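Local coordinates for protein polyketide synthase/nonribosomal peptide synthetase hybrid RzxB (Pseudomonas fluorescens, PDB 5IL6) that probably dehydrates beta-hydroxyacyl intermediates carried on an acyl carrier protein during assembly of the polyketide rhizoxin, at residues L217-E221 against Q250-A254; L13-L17 against S198-L202; A139-D143 against L265-D269. One frame throughout, in Å; residues are numbered along the deposited sequence.

Interaction 1: residues L217-E221 against Q250-A254; sequences LLLDE and QIRRA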
ATOM      1  N   LEU A 217      10.389  13.093   5.563  1.00 27.15           N
ATOM      2  CA  LEU A 217      10.206  14.440   5.043  1.00 30.70           C
ATOM      3  C   LEU A 217       9.282  15.301   5.897  1.00 40.58           C
ATOM      4  O   LEU A 217       9.119  16.488   5.593  1.00 43.93           O
ATOM      5  CB  LEU A 217       9.664  14.364   3.612  1.00 31.21           C
ATOM      6  CG  LEU A 217      10.579  13.653   2.607  1.00 32.48           C
ATOM      7  CD1 LEU A 217       9.906  13.518   1.252  1.00 36.85           C
ATOM      8  CD2 LEU A 217      11.903  14.395   2.460  1.00 35.49           C
ATOM      9  N   LEU A 218       8.682  14.748   6.954  1.00 40.69           N
ATOM     10  CA  LEU A 218       7.688  15.468   7.740  1.00 41.13           C
ATOM     11  C   LEU A 218       8.070  15.694   9.196  1.00 43.48           C
ATOM     12  O   LEU A 218       7.350  16.420   9.892  1.00 37.29           O
ATOM     13  CB  LEU A 218       6.343  14.723   7.701  1.00 39.78           C
ATOM     14  CG  LEU A 218       5.711  14.518   6.322  1.00 37.07           C
ATOM     15  CD1 LEU A 218       4.432  13.712   6.447  1.00 34.01           C
ATOM     16  CD2 LEU A 218       5.430  15.856   5.653  1.00 37.26           C
ATOM     17  N   LEU A 219       9.174  15.119   9.678  1.00 48.26           N
ATOM     18  CA  LEU A 219       9.510  15.250  11.093  1.00 53.36           C
ATOM     19  C   LEU A 219       9.574  16.713  11.519  1.00 55.02           C
ATOM     20  O   LEU A 219       9.063  17.078  12.584  1.00 49.13           O
ATOM     21  CB  LEU A 219      10.840  14.554  11.386  1.00 56.36           C
ATOM     22  CG  LEU A 219      10.814  13.025  11.462  1.00 62.12           C
ATOM     23  CD1 LEU A 219      12.230  12.478  11.548  1.00 62.29           C
ATOM     24  CD2 LEU A 219       9.978  12.538  12.639  1.00 69.04           C
ATOM     25  N   ASP A 220      10.193  17.566  10.700  1.00 66.80           N
ATOM     26  CA  ASP A 220      10.338  18.971  11.071  1.00 82.34           C
ATOM     27  C   ASP A 220       9.017  19.724  10.948  1.00 77.16           C
ATOM     28  O   ASP A 220       8.711  20.585  11.780  1.00 69.07           O
ATOM     29  CB  ASP A 220      11.423  19.628  10.218  1.00 98.40           C
ATOM     30  CG  ASP A 220      12.818  19.189  10.618  1.00110.75           C
ATOM     31  OD1 ASP A 220      13.080  19.074  11.835  1.00115.59           O
ATOM     32  OD2 ASP A 220      13.652  18.953   9.718  1.00114.51           O
ATOM     33  N   GLU A 221       8.220  19.422   9.921  1.00 79.61           N
ATOM     34  CA  GLU A 221       6.966  20.146   9.733  1.00 84.51           C
ATOM     35  C   GLU A 221       5.978  19.832  10.848  1.00 72.08           C
ATOM     36  O   GLU A 221       5.378  20.740  11.434  1.00 71.74           O
ATOM     37  CB  GLU A 221       6.340  19.807   8.379  1.00 99.80           C
ATOM     38  CG  GLU A 221       7.068  20.371   7.172  1.00113.51           C
ATOM     39  CD  GLU A 221       6.159  20.517   5.967  1.00120.36           C
ATOM     40  OE1 GLU A 221       4.922  20.548   6.144  1.00120.97           O
ATOM     41  OE2 GLU A 221       6.684  20.601   4.835  1.00124.13           O
ATOM     42  N   GLN A 250      12.854   5.535  -3.122  1.00 29.20           N
ATOM     43  CA  GLN A 250      13.096   6.957  -3.320  1.00 32.43           C
ATOM     44  C   GLN A 250      11.780   7.703  -3.159  1.00 27.50           C
ATOM     45  O   GLN A 250      10.778   7.347  -3.788  1.00 24.08           O
ATOM     46  CB  GLN A 250      13.688   7.229  -4.703  1.00 47.10           C
ATOM     47  CG  GLN A 250      14.141   8.667  -4.878  1.00 73.52           C
ATOM     48  CD  GLN A 250      14.684   8.954  -6.259  1.00 87.39           C
ATOM     49  OE1 GLN A 250      14.792   8.062  -7.100  1.00 85.18           O
ATOM     50  NE2 GLN A 250      15.022  10.214  -6.503  1.00 94.33           N
ATOM     51  N   ILE A 251      11.788   8.740  -2.326  1.00 30.31           N
ATOM     52  CA  ILE A 251      10.580   9.474  -1.963  1.00 26.17           C
ATOM     53  C   ILE A 251      10.805  10.943  -2.281  1.00 26.01           C
ATOM     54  O   ILE A 251      11.853  11.504  -1.938  1.00 26.87           O
ATOM     55  CB  ILE A 251      10.230   9.285  -0.476  1.00 28.66           C
ATOM     56  CG1 ILE A 251      10.062   7.797  -0.150  1.00 32.62           C
ATOM     57  CG2 ILE A 251       8.958  10.055  -0.127  1.00 27.03           C
ATOM     58  CD1 ILE A 251       9.941   7.498   1.327  1.00 36.80           C
ATOM     59  N   ARG A 252       9.823  11.563  -2.937  1.00 29.33           N
ATOM     60  CA  ARG A 252       9.878  12.980  -3.280  1.00 37.88           C
ATOM     61  C   ARG A 252       8.590  13.648  -2.825  1.00 32.98           C
ATOM     62  O   ARG A 252       7.498  13.216  -3.204  1.00 28.86           O
ATOM     63  CB  ARG A 252      10.079  13.187  -4.784  1.00 54.47           C
ATOM     64  CG  ARG A 252       9.887  14.630  -5.249  1.00 76.33           C
ATOM     65  CD  ARG A 252      10.766  15.594  -4.463  1.00 95.71           C
ATOM     66  NE  ARG A 252      10.770  16.942  -5.025  1.00111.11           N
ATOM     67  CZ  ARG A 252      11.451  17.292  -6.112  1.00124.89           C
ATOM     68  NH1 ARG A 252      12.174  16.393  -6.769  1.00130.11           N
ATOM     69  NH2 ARG A 252      11.406  18.544  -6.546  1.00130.79           N
ATOM     70  N   ARG A 253       8.722  14.691  -2.012  1.00 32.72           N
ATOM     71  CA  ARG A 253       7.577  15.517  -1.661  1.00 35.61           C
ATOM     72  C   ARG A 253       7.020  16.189  -2.909  1.00 32.43           C
ATOM     73  O   ARG A 253       7.772  16.669  -3.763  1.00 30.56           O
ATOM     74  CB  ARG A 253       7.989  16.564  -0.628  1.00 39.49           C
ATOM     75  CG  ARG A 253       6.867  17.471  -0.146  1.00 40.54           C
ATOM     76  CD  ARG A 253       6.219  16.942   1.117  1.00 37.76           C
ATOM     77  NE  ARG A 253       5.242  17.890   1.652  1.00 40.10           N
ATOM     78  CZ  ARG A 253       5.441  18.674   2.709  1.00 45.36           C
ATOM     79  NH1 ARG A 253       6.588  18.640   3.376  1.00 47.55           N
ATOM     80  NH2 ARG A 253       4.479  19.500   3.106  1.00 47.63           N
ATOM     81  N   ALA A 254       5.698  16.220  -3.013  1.00 29.28           N
ATOM     82  CA  ALA A 254       5.009  16.832  -4.134  1.00 30.24           C
ATOM     83  C   ALA A 254       4.070  17.925  -3.643  1.00 35.19           C
ATOM     84  O   ALA A 254       3.663  17.926  -2.474  1.00 33.14           O
ATOM     85  CB  ALA A 254       4.209  15.789  -4.926  1.00 27.37           C
TER
HETATM   86  O   HOH W   1       9.443  18.041   2.893  1.00 45.01           O
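The guanidinium of Arg253 has Leu218 CD2 over one face, set toward the rim and 3.8 Å from NH1, while the carboxylate of Glu221 comes to its edge, near its plane. The two flat groups do not lie level: their planes are 48° apart. Glu221 and Arg253 approach from opposite directions and form a salt bridge, with weak bonds from Arg253 NH2 to Glu221 OE1 at 3.2 Å and to OE2 at 3.0 Å. OE2 also lies close to NH1, but Glu221 is poorly ordered and the fine detail of that approach is doubtful. CG of Arg253 lies anti to the backbone N (chi1 -178°), and a bend at chi2 (94°) then turns the chain toward the loop. One water bridges the two segments, accepting from Arg253 NH1 at 3.0 Å and donating to Leu217 O at 3.1 Å. Deeper in, Leu217 CD1 rests 3.8 Å from Ile251 CG2 and 3.7 Å from Arg253 N. The loop after helix 204-212 is thus laid on strand 246-254 by an apolar inner part and a charged outer one; Glu221 is exposed and poorly ordered, so the ion pair is probably less firmly fixed than the leucine packing.

Interaction 2: residues L13-L17 against S198-L202; sequences LHPLL and SGFAL
Pro15 presses on the end of the Phe200 ring, its CB 3.4 Å from Phe200 CZ and its CG 3.5 Å from the same atom; this is the tight part of the contact. Beside it lies the imidazole of His14, its plane turned 87° from that of the phenyl. The ring centroids are 5.2 Å apart, with His14 CE1 3.6 Å from Phe200 CE1. The buried Leu16 adds a lighter touch, its CG meeting the edge of the phenyl.

Its own loop helps to fix the imidazole. His14 to Leu17 form a type I beta turn, and Leu16 N donates to His14 ND1 at 3.1 Å, a nearly straight bond (167°) tilted somewhat from the ring plane. A chi1 of -173° swings the ring away from its own N and across to Phe200, and Pro15 CD lies over one imidazole face, toward the rim. Packing is looser at the solvent-exposed Gly199, whose O stays 4.1 Å from Pro15 CD. A water makes the polar link across the contact, 2.9 Å from His14 NE2 and accepting from Ala201 N.

Behind this pair of loops, His14 leans on Val58 and Ala62 of helix 53-67, Leu16 reaches Val58 and also Pro204 of helix 204-212, and Leu16 O bonds to Ser31 OG on strand 27-32. The two loops meet between these helices, consistent with the seam between the two hotdogs of a double-hotdog dehydratase.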
ATOM      1  N   LEU A  13      -6.422 -18.314  -3.242  1.00 30.56           N
ATOM      2  CA  LEU A  13      -5.876 -17.859  -4.515  1.00 34.19           C
ATOM      3  C   LEU A  13      -4.618 -17.038  -4.304  1.00 37.56           C
ATOM      4  O   LEU A  13      -3.740 -17.002  -5.173  1.00 39.34           O
ATOM      5  CB  LEU A  13      -6.904 -17.013  -5.266  1.00 33.93           C
ATOM      6  CG  LEU A  13      -8.298 -17.601  -5.440  1.00 38.43           C
ATOM      7  CD1 LEU A  13      -9.192 -16.565  -6.104  1.00 41.03           C
ATOM      8  CD2 LEU A  13      -8.266 -18.891  -6.226  1.00 41.63           C
ATOM      9  N   HIS A  14      -4.521 -16.387  -3.153  1.00 31.02           N
ATOM     10  CA  HIS A  14      -3.507 -15.401  -2.829  1.00 31.61           C
ATOM     11  C   HIS A  14      -3.619 -15.152  -1.332  1.00 27.79           C
ATOM     12  O   HIS A  14      -4.729 -15.212  -0.789  1.00 26.19           O
ATOM     13  CB  HIS A  14      -3.731 -14.120  -3.635  1.00 26.83           C
ATOM     14  CG  HIS A  14      -2.641 -13.106  -3.487  1.00 22.47           C
ATOM     15  ND1 HIS A  14      -2.605 -12.202  -2.449  1.00 20.56           N
ATOM     16  CD2 HIS A  14      -1.560 -12.839  -4.257  1.00 27.76           C
ATOM     17  CE1 HIS A  14      -1.544 -11.426  -2.579  1.00 24.09           C
ATOM     18  NE2 HIS A  14      -0.894 -11.791  -3.668  1.00 24.97           N
ATOM     19  N   PRO A  15      -2.519 -14.891  -0.622  1.00 29.94           N
ATOM     20  CA  PRO A  15      -2.636 -14.675   0.831  1.00 33.16           C
ATOM     21  C   PRO A  15      -3.642 -13.604   1.219  1.00 34.06           C
ATOM     22  O   PRO A  15      -4.210 -13.673   2.318  1.00 38.75           O
ATOM     23  CB  PRO A  15      -1.211 -14.285   1.241  1.00 36.91           C
ATOM     24  CG  PRO A  15      -0.331 -14.880   0.204  1.00 36.58           C
ATOM     25  CD  PRO A  15      -1.116 -14.928  -1.073  1.00 33.35           C
ATOM     26  N   LEU A  16      -3.885 -12.618   0.356  1.00 30.87           N
ATOM     27  CA  LEU A  16      -4.833 -11.547   0.636  1.00 29.47           C
ATOM     28  C   LEU A  16      -6.083 -11.606  -0.230  1.00 30.14           C
ATOM     29  O   LEU A  16      -6.938 -10.719  -0.121  1.00 29.24           O
ATOM     30  CB  LEU A  16      -4.162 -10.180   0.448  1.00 31.40           C
ATOM     31  CG  LEU A  16      -3.108  -9.747   1.470  1.00 36.89           C
ATOM     32  CD1 LEU A  16      -2.575  -8.370   1.102  1.00 37.99           C
ATOM     33  CD2 LEU A  16      -3.663  -9.748   2.886  1.00 37.63           C
ATOM     34  N   LEU A  17      -6.219 -12.623  -1.077  1.00 27.27           N
ATOM     35  CA  LEU A  17      -7.395 -12.787  -1.938  1.00 26.24           C
ATOM     36  C   LEU A  17      -7.747 -14.270  -1.857  1.00 23.83           C
ATOM     37  O   LEU A  17      -7.213 -15.091  -2.605  1.00 24.18           O
ATOM     38  CB  LEU A  17      -7.117 -12.335  -3.366  1.00 28.18           C
ATOM     39  CG  LEU A  17      -8.350 -12.109  -4.238  1.00 30.43           C
ATOM     40  CD1 LEU A  17      -8.965 -10.757  -3.920  1.00 29.05           C
ATOM     41  CD2 LEU A  17      -7.992 -12.210  -5.710  1.00 39.48           C
ATOM     42  N   SER A 198       7.249 -15.248  -0.355  1.00 41.43           N
ATOM     43  CA  SER A 198       6.710 -16.262  -1.251  1.00 48.20           C
ATOM     44  C   SER A 198       5.228 -16.023  -1.506  1.00 51.08           C
ATOM     45  O   SER A 198       4.441 -15.850  -0.570  1.00 52.83           O
ATOM     46  CB  SER A 198       6.920 -17.651  -0.644  1.00 51.82           C
ATOM     47  OG  SER A 198       6.497 -18.670  -1.532  1.00 57.46           O
ATOM     48  N   GLY A 199       4.847 -16.013  -2.781  1.00 49.52           N
ATOM     49  CA  GLY A 199       3.465 -15.831  -3.169  1.00 47.19           C
ATOM     50  C   GLY A 199       3.044 -14.396  -3.394  1.00 39.78           C
ATOM     51  O   GLY A 199       1.903 -14.164  -3.815  1.00 39.11           O
ATOM     52  N   PHE A 200       3.920 -13.431  -3.134  1.00 35.94           N
ATOM     53  CA  PHE A 200       3.620 -12.015  -3.301  1.00 33.44           C
ATOM     54  C   PHE A 200       4.447 -11.449  -4.446  1.00 32.35           C
ATOM     55  O   PHE A 200       5.671 -11.619  -4.475  1.00 33.07           O
ATOM     56  CB  PHE A 200       3.927 -11.230  -2.021  1.00 27.35           C
ATOM     57  CG  PHE A 200       2.946 -11.452  -0.909  1.00 25.46           C
ATOM     58  CD1 PHE A 200       1.704 -10.841  -0.929  1.00 26.04           C
ATOM     59  CD2 PHE A 200       3.277 -12.252   0.173  1.00 30.18           C
ATOM     60  CE1 PHE A 200       0.806 -11.033   0.101  1.00 27.17           C
ATOM     61  CE2 PHE A 200       2.380 -12.448   1.206  1.00 27.17           C
ATOM     62  CZ  PHE A 200       1.145 -11.837   1.170  1.00 26.67           C
ATOM     63  N   ALA A 201       3.781 -10.783  -5.391  1.00 31.33           N
ATOM     64  CA  ALA A 201       4.511  -9.941  -6.331  1.00 30.84           C
ATOM     65  C   ALA A 201       5.056  -8.711  -5.623  1.00 30.62           C
ATOM     66  O   ALA A 201       6.175  -8.263  -5.903  1.00 28.18           O
ATOM     67  CB  ALA A 201       3.607  -9.538  -7.496  1.00 32.51           C
ATOM     68  N   LEU A 202       4.275  -8.158  -4.698  1.00 28.84           N
ATOM     69  CA  LEU A 202       4.712  -7.071  -3.833  1.00 31.16           C
ATOM     70  C   LEU A 202       4.119  -7.310  -2.455  1.00 27.95           C
ATOM     71  O   LEU A 202       2.894  -7.292  -2.295  1.00 25.96           O
ATOM     72  CB  LEU A 202       4.276  -5.713  -4.388  1.00 28.83           C
ATOM     73  CG  LEU A 202       4.512  -4.506  -3.481  1.00 31.02           C
ATOM     74  CD1 LEU A 202       5.932  -4.491  -2.923  1.00 32.10           C
ATOM     75  CD2 LEU A 202       4.215  -3.226  -4.238  1.00 35.10           C
TER
HETATM   76  O   HOH W   2       0.998 -10.039  -5.084  1.00 34.21           O

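Interaction 3: residues A139-D143 against L265-D269; sequences AAWLD and LALFD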
ATOM      1  N   ALA A 139      10.614   2.700 -16.635  1.00 76.64           N
ATOM      2  CA  ALA A 139      11.175   2.737 -15.291  1.00 74.82           C
ATOM      3  C   ALA A 139      11.451   4.153 -14.804  1.00 77.46           C
ATOM      4  O   ALA A 139      11.838   5.033 -15.577  1.00 81.27           O
ATOM      5  CB  ALA A 139      12.489   1.961 -15.249  1.00 72.01           C
ATOM      6  N   ALA A 140      11.242   4.361 -13.508  1.00 74.95           N
ATOM      7  CA  ALA A 140      11.825   5.502 -12.829  1.00 76.72           C
ATOM      8  C   ALA A 140      13.298   5.193 -12.591  1.00 89.39           C
ATOM      9  O   ALA A 140      13.716   4.034 -12.592  1.00 93.97           O
ATOM     10  CB  ALA A 140      11.126   5.782 -11.495  1.00 65.89           C
ATOM     11  N   TRP A 141      14.096   6.237 -12.410  1.00 95.16           N
ATOM     12  CA  TRP A 141      15.535   6.074 -12.259  1.00100.19           C
ATOM     13  C   TRP A 141      15.930   6.476 -10.855  1.00 87.59           C
ATOM     14  O   TRP A 141      15.498   7.523 -10.359  1.00 86.95           O
ATOM     15  CB  TRP A 141      16.302   6.899 -13.288  1.00116.53           C
ATOM     16  CG  TRP A 141      15.911   6.549 -14.665  1.00125.78           C
ATOM     17  CD1 TRP A 141      16.030   5.330 -15.262  1.00129.16           C
ATOM     18  CD2 TRP A 141      15.323   7.418 -15.632  1.00129.22           C
ATOM     19  NE1 TRP A 141      15.552   5.386 -16.548  1.00132.29           N
ATOM     20  CE2 TRP A 141      15.112   6.659 -16.800  1.00132.15           C
ATOM     21  CE3 TRP A 141      14.954   8.766 -15.627  1.00129.04           C
ATOM     22  CZ2 TRP A 141      14.551   7.205 -17.951  1.00133.16           C
ATOM     23  CZ3 TRP A 141      14.398   9.307 -16.769  1.00131.06           C
ATOM     24  CH2 TRP A 141      14.201   8.526 -17.917  1.00132.80           C
ATOM     25  N   LEU A 142      16.715   5.630 -10.202  1.00 75.53           N
ATOM     26  CA  LEU A 142      17.197   5.992  -8.884  1.00 63.52           C
ATOM     27  C   LEU A 142      18.065   7.223  -9.090  1.00 63.95           C
ATOM     28  O   LEU A 142      19.135   7.147  -9.703  1.00 61.35           O
ATOM     29  CB  LEU A 142      17.949   4.819  -8.258  1.00 58.04           C
ATOM     30  CG  LEU A 142      18.407   4.918  -6.804  1.00 55.68           C
ATOM     31  CD1 LEU A 142      17.268   5.391  -5.914  1.00 54.54           C
ATOM     32  CD2 LEU A 142      18.891   3.551  -6.335  1.00 56.58           C
ATOM     33  N   ASP A 143      17.622   8.353  -8.546  1.00 70.60           N
ATOM     34  CA  ASP A 143      18.214   9.658  -8.809  1.00 79.35           C
ATOM     35  C   ASP A 143      18.882  10.243  -7.582  1.00 69.70           C
ATOM     36  O   ASP A 143      19.272  11.417  -7.605  1.00 70.69           O
ATOM     37  CB  ASP A 143      17.133  10.645  -9.257  1.00 94.60           C
ATOM     38  CG  ASP A 143      17.027  10.784 -10.760  1.00112.96           C
ATOM     39  OD1 ASP A 143      17.158   9.768 -11.473  1.00119.67           O
ATOM     40  OD2 ASP A 143      16.793  11.923 -11.225  1.00120.47           O
ATOM     41  N   LEU A 265       6.655   8.077  -4.953  1.00 24.02           N
ATOM     42  CA  LEU A 265       7.573   7.056  -4.478  1.00 24.23           C
ATOM     43  C   LEU A 265       7.937   6.125  -5.624  1.00 23.25           C
ATOM     44  O   LEU A 265       7.148   5.911  -6.549  1.00 25.87           O
ATOM     45  CB  LEU A 265       6.975   6.226  -3.324  1.00 27.94           C
ATOM     46  CG  LEU A 265       6.629   6.949  -2.020  1.00 33.43           C
ATOM     47  CD1 LEU A 265       5.302   7.690  -2.124  1.00 39.88           C
ATOM     48  CD2 LEU A 265       6.603   5.963  -0.859  1.00 33.40           C
ATOM     49  N   ALA A 266       9.144   5.575  -5.551  1.00 28.35           N
ATOM     50  CA  ALA A 266       9.591   4.562  -6.495  1.00 29.06           C
ATOM     51  C   ALA A 266      10.352   3.500  -5.720  1.00 27.07           C
ATOM     52  O   ALA A 266      11.208   3.826  -4.892  1.00 27.37           O
ATOM     53  CB  ALA A 266      10.475   5.165  -7.593  1.00 29.45           C
ATOM     54  N   LEU A 267      10.034   2.238  -5.987  1.00 24.65           N
ATOM     55  CA  LEU A 267      10.629   1.111  -5.287  1.00 27.34           C
ATOM     56  C   LEU A 267      11.632   0.435  -6.207  1.00 29.27           C
ATOM     57  O   LEU A 267      11.307   0.115  -7.357  1.00 26.84           O
ATOM     58  CB  LEU A 267       9.555   0.116  -4.841  1.00 26.76           C
ATOM     59  CG  LEU A 267       8.652   0.565  -3.684  1.00 27.85           C
ATOM     60  CD1 LEU A 267       7.766   1.744  -4.071  1.00 27.23           C
ATOM     61  CD2 LEU A 267       7.801  -0.591  -3.187  1.00 29.96           C
ATOM     62  N   PHE A 268      12.843   0.220  -5.700  1.00 30.45           N
ATOM     63  CA  PHE A 268      13.917  -0.373  -6.477  1.00 33.79           C
ATOM     64  C   PHE A 268      14.492  -1.560  -5.723  1.00 32.12           C
ATOM     65  O   PHE A 268      14.484  -1.595  -4.489  1.00 33.07           O
ATOM     66  CB  PHE A 268      15.046   0.638  -6.758  1.00 39.58           C
ATOM     67  CG  PHE A 268      14.575   1.928  -7.369  1.00 40.23           C
ATOM     68  CD1 PHE A 268      14.104   2.955  -6.569  1.00 40.74           C
ATOM     69  CD2 PHE A 268      14.618   2.118  -8.741  1.00 40.38           C
ATOM     70  CE1 PHE A 268      13.675   4.146  -7.124  1.00 38.35           C
ATOM     71  CE2 PHE A 268      14.190   3.308  -9.302  1.00 36.04           C
ATOM     72  CZ  PHE A 268      13.720   4.322  -8.492  1.00 35.80           C
ATOM     73  N   ASP A 269      15.006  -2.529  -6.473  1.00 33.19           N
ATOM     74  CA  ASP A 269      15.733  -3.623  -5.854  1.00 50.48           C
ATOM     75  C   ASP A 269      17.122  -3.142  -5.434  1.00 62.73           C
ATOM     76  O   ASP A 269      17.529  -2.012  -5.715  1.00 57.83           O
ATOM     77  CB  ASP A 269      15.820  -4.820  -6.805  1.00 49.82           C
ATOM     78  CG  ASP A 269      16.655  -4.539  -8.043  1.00 50.91           C
ATOM     79  OD1 ASP A 269      17.267  -3.454  -8.140  1.00 53.70           O
ATOM     80  OD2 ASP A 269      16.691  -5.413  -8.934  1.00 50.11           O
TER
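Leu142 and Ala140 receive the ring of Phe268, which stands out from strand 261-268 toward the passing loop. Starting at CB, which points to the loop from the strand, the chain turns so that CG is anti to the carbonyl carbon (chi1 -53°), and the ring is carried in against Leu142. Along one side of the phenyl, CD1 and then CE1 each lie 4.0 Å from Leu142 CD1. On the other side CE2 meets backbone instead: Ala140 O approaches at the ring edge, 3.4 Å away, and Leu142 N is 3.5 Å from the same carbon. At the tip, Phe268 CZ passes 3.9 Å from Trp141 C. The methyl of Ala140 is close by as well, with 4.2 Å between Phe268 CZ and Ala140 CB. Over the face sits Leu142 CB, 4.2 Å from the ring centroid and only 9° off the normal, a well-centred CH-pi contact.

The setting is the double hotdog fold of polyketide synthase dehydratases. Strand 261-268 lies between antiparallel neighbours 246-254 and 274-284 in the second hotdog, and the loop holding 139-143 leaves strand 124-135 and runs to strand 150-152. It is consistent with a linker that leads from the first hotdog into the second and is laid along the strands of the latter as it goes.

Two residues earlier on both segments, Ala140 CB and Ala266 CB meet at 4.0 Å, two methyl groups in contact where the CA atoms of the segments are closest. Phe268 also leans on Gln250 of strand 246-254 and on Cys274 of strand 274-284, where Ala140 reaches Ile277. Leu142 continues past the ring to touch Gln248 and Gln250, while Trp141 directs its CB away from the strand and its indole is poorly ordered on the exposed side of the loop.

Interactions 1 and 3 use neighbouring antiparallel strands, 246-254 and 261-268 respectively, with centres about 16 Å apart, and interaction 1 is nested inside the chain loop that interaction 3 closes. Gln250 joins them: its N is 3.0 Å from Ala266 O, and its OE1 is 3.2 Å from Asp143 N, both probable hydrogen bonds. Interaction 2 lies about 30 Å from interaction 1 and about 23 Å from interaction 3, between centres. It is probably the nearest of the three to the seam between the hotdogs, where dehydratases of this fold place their active site: segment 198-202 runs straight into His203, Pro204 and helix 204-212, whose sequence fits the HPxxxD-type motif of the family.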